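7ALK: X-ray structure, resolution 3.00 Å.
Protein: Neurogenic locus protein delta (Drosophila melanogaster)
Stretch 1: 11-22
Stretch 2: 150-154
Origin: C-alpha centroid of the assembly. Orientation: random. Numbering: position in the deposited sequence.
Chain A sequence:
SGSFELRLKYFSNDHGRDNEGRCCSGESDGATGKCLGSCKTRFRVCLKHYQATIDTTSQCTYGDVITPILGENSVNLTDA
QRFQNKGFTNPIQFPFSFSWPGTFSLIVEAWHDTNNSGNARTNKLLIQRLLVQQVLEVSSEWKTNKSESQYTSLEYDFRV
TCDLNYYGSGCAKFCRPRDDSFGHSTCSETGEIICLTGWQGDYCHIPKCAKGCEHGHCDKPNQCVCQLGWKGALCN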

# COMPACT_ATOMS: atom_id res chain seq x y z
N PHE A 11 6.18 -14.98 -10.77
CA PHE A 11 6.06 -14.96 -12.22
C PHE A 11 6.56 -16.29 -12.76
O PHE A 11 7.67 -16.72 -12.42
N SER A 12 5.74 -16.95 -13.58
CA SER A 12 6.01 -18.30 -14.04
C SER A 12 6.28 -18.28 -15.54
O SER A 12 5.45 -17.81 -16.32
N ASN A 13 7.44 -18.81 -15.94
CA ASN A 13 7.80 -18.92 -17.35
C ASN A 13 8.97 -19.88 -17.51
O ASN A 13 10.09 -19.46 -17.84
N ASP A 14 8.73 -21.17 -17.29
CA ASP A 14 9.80 -22.17 -17.32
C ASP A 14 10.37 -22.36 -18.72
O ASP A 14 11.49 -22.86 -18.85
N HIS A 15 9.63 -21.99 -19.76
CA HIS A 15 10.07 -22.19 -21.13
C HIS A 15 10.92 -21.05 -21.66
O HIS A 15 11.56 -21.21 -22.70
N GLY A 16 10.94 -19.91 -20.97
CA GLY A 16 11.69 -18.75 -21.43
C GLY A 16 11.21 -18.24 -22.77
O GLY A 16 12.01 -18.00 -23.68
N ARG A 17 9.90 -18.06 -22.90
CA ARG A 17 9.28 -17.71 -24.17
C ARG A 17 8.71 -16.30 -24.14
O ARG A 17 8.83 -15.57 -23.15
N ASP A 18 8.08 -15.91 -25.24
CA ASP A 18 7.69 -14.54 -25.52
C ASP A 18 6.18 -14.43 -25.63
O ASP A 18 5.46 -15.43 -25.71
N ASN A 19 5.69 -13.18 -25.63
CA ASN A 19 4.27 -12.93 -25.85
C ASN A 19 3.82 -13.45 -27.21
O ASN A 19 2.67 -13.87 -27.36
N GLU A 20 4.71 -13.42 -28.20
CA GLU A 20 4.40 -13.89 -29.54
C GLU A 20 4.73 -15.37 -29.74
O GLU A 20 4.53 -15.89 -30.84
N GLY A 21 5.23 -16.05 -28.71
CA GLY A 21 5.51 -17.47 -28.76
C GLY A 21 6.99 -17.81 -28.85
O GLY A 21 7.41 -18.86 -28.35
N ARG A 22 7.79 -16.93 -29.46
CA ARG A 22 9.21 -17.18 -29.61
C ARG A 22 9.90 -17.13 -28.24
O ARG A 22 9.26 -16.96 -27.21
N GLN A 150 -0.62 -17.33 -22.49
CA GLN A 150 -0.40 -18.58 -23.20
C GLN A 150 0.72 -19.39 -22.57
O GLN A 150 0.64 -20.62 -22.49
N TYR A 151 1.78 -18.72 -22.12
CA TYR A 151 2.92 -19.39 -21.50
C TYR A 151 3.24 -18.89 -20.10
O TYR A 151 3.74 -19.66 -19.28
N THR A 152 2.97 -17.62 -19.80
CA THR A 152 3.41 -16.99 -18.56
C THR A 152 2.25 -16.80 -17.60
O THR A 152 1.08 -16.76 -17.99
N SER A 153 2.60 -16.68 -16.32
CA SER A 153 1.63 -16.47 -15.25
C SER A 153 2.25 -15.56 -14.20
O SER A 153 3.38 -15.79 -13.77
N LEU A 154 1.51 -14.53 -13.79
CA LEU A 154 1.97 -13.57 -12.80
C LEU A 154 0.96 -13.52 -11.66
O LEU A 154 -0.23 -13.27 -11.89

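The two stretches meet as the ends of two antiparallel strands, and the polar groups satisfied across the contact are backbone ones. Ser-12 and Ser-153 form the hydrogen-bonded pair, with CA atoms 4.9 Å apart. Ser-12 N donates to Ser-153 O at 2.6 Å with an angle of 158° at the hydrogen, and Ser-153 N returns a bond to Ser-12 O at 3.1 Å and 146°. Each carbonyl also receives a CA-H...O contact: Phe-11 CA lies 3.2 Å from Ser-153 O, and Thr-152 CA lies 3.1 Å from Ser-12 O. No side-chain hydrogen bond or salt bridge crosses between the stretches.

The strand side chains divide by sheet face. Ser-12 and Ser-153 share one face, both with chi1 in the t well; their CB atoms approach to 4.0 Å, so the pair meets through carbon. Phe-11 and Leu-154 occupy the other face, in a non-hydrogen-bonded pair with CA atoms 4.4 Å apart. Both have chi1 t, and Leu-154 has chi2 p. Phe-11 CD1 reaches Leu-154 CB at 3.8 Å, with that CB at the ring edge. The far end of the ring extends along stretch 2, bringing Phe-11 CZ to 3.6 Å from Thr-152 CB. Thr-152 is buried with chi1 p, and its OG1 is satisfied elsewhere in the structure.

Beyond the strand, Asn-13 (chi1 t) serves mainly its own loop. Its OD1 accepts a weak bond from Arg-17 N (3.2 Å, 130°), while its backbone O accepts from Gly-16 N at 3.3 Å, closing a type I turn. Across the contact, Asn-13 ND2 lies 3.3 Å from Thr-152 CG2, a methyl that offers the amide no acceptor.

Tyr-151, chi1 m, points toward stretch 1 and has the largest area covered by the other stretch, 114 Å². Arg-17, also m at chi1 and t at chi2 and chi3, lays its aliphatic portion over the ring: CD is 3.9 Å from the ring centroid and 15° off the normal, the geometry of a CH-pi contact. The guanidinium has a partner elsewhere, through NH2. His-15 (chi1 m) makes a looser contact, CD2 to Tyr-151 CD1 at 4.4 Å.

A second type I turn, from Asp-18 to Gly-21, also borders the tyrosine. Asp-18 O accepts from Gly-21 N at 3.1 Å, and Gly-21 CA lies 3.7 Å from Tyr-151 CE2. An ideal CB on Gly-21 would stand 4.0 Å from Tyr-151 OH, but the local backbone calls for glycine by itself.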

# COMPACT_ATOMS: atom_id res chain seq x y z
CB PHE A 11 6.85 -13.81 -12.83
CG PHE A 11 6.68 -13.68 -14.32
CD1 PHE A 11 5.51 -13.17 -14.85
CD2 PHE A 11 7.69 -14.07 -15.19
CE1 PHE A 11 5.34 -13.05 -16.22
CE2 PHE A 11 7.53 -13.96 -16.56
CZ PHE A 11 6.35 -13.44 -17.07
CB SER A 12 4.84 -19.23 -13.72
OG SER A 12 5.15 -20.58 -14.05
CB ASN A 13 8.14 -17.55 -17.93
CG ASN A 13 8.46 -17.60 -19.42
OD1 ASN A 13 9.49 -17.10 -19.86
ND2 ASN A 13 7.57 -18.22 -20.19
CB ASP A 14 9.29 -23.50 -16.78
CG ASP A 14 8.78 -23.40 -15.36
OD1 ASP A 14 9.29 -22.55 -14.60
OD2 ASP A 14 7.86 -24.17 -15.00
CB HIS A 15 8.85 -22.39 -22.04
CG HIS A 15 8.02 -23.58 -21.70
ND1 HIS A 15 8.44 -24.55 -20.80
CD2 HIS A 15 6.80 -23.97 -22.12
CE1 HIS A 15 7.50 -25.48 -20.69
NE2 HIS A 15 6.50 -25.15 -21.48
CB ARG A 17 8.20 -18.74 -24.54
CG ARG A 17 8.77 -20.12 -24.82
CD ARG A 17 7.71 -21.08 -25.33
NE ARG A 17 8.27 -22.42 -25.53
CZ ARG A 17 8.91 -22.80 -26.63
NH1 ARG A 17 9.10 -21.97 -27.64
NH2 ARG A 17 9.39 -24.04 -26.70
CB ASP A 18 8.37 -14.05 -26.82
CG ASP A 18 8.33 -12.55 -26.99
OD1 ASP A 18 7.39 -11.90 -26.48
OD2 ASP A 18 9.24 -12.01 -27.65
CB ASN A 19 3.99 -11.43 -25.74
CG ASN A 19 2.55 -11.13 -25.36
OD1 ASN A 19 1.68 -11.99 -25.45
ND2 ASN A 19 2.30 -9.90 -24.94
CB GLU A 20 5.15 -13.05 -30.58
CG GLU A 20 6.66 -13.05 -30.40
CD GLU A 20 7.36 -12.09 -31.34
OE1 GLU A 20 6.70 -11.60 -32.28
OE2 GLU A 20 8.56 -11.82 -31.14
CB ARG A 22 9.81 -16.17 -30.60
CG ARG A 22 11.20 -16.52 -31.14
CD ARG A 22 11.62 -15.59 -32.26
NE ARG A 22 13.04 -15.25 -32.17
CZ ARG A 22 13.93 -15.50 -33.11
NH1 ARG A 22 13.60 -16.11 -34.24
NH2 ARG A 22 15.20 -15.13 -32.92
CB GLN A 150 -0.09 -18.30 -24.68
CG GLN A 150 0.01 -19.54 -25.55
CD GLN A 150 -1.35 -20.12 -25.89
OE1 GLN A 150 -2.38 -19.46 -25.74
NE2 GLN A 150 -1.36 -21.37 -26.35
CB TYR A 151 4.18 -19.23 -22.36
CG TYR A 151 4.05 -19.76 -23.77
CD1 TYR A 151 4.09 -21.12 -24.03
CD2 TYR A 151 3.90 -18.89 -24.85
CE1 TYR A 151 3.97 -21.61 -25.31
CE2 TYR A 151 3.78 -19.37 -26.14
CZ TYR A 151 3.82 -20.73 -26.36
OH TYR A 151 3.71 -21.21 -27.65
CB THR A 152 4.08 -15.64 -18.84
OG1 THR A 152 3.19 -14.82 -19.61
CG2 THR A 152 5.36 -15.84 -19.62
CB SER A 153 1.20 -17.80 -14.62
OG SER A 153 0.41 -17.58 -13.47
CB LEU A 154 2.15 -12.18 -13.42
CG LEU A 154 2.54 -11.07 -12.44
CD1 LEU A 154 3.79 -11.45 -11.66
CD2 LEU A 154 2.75 -9.77 -13.18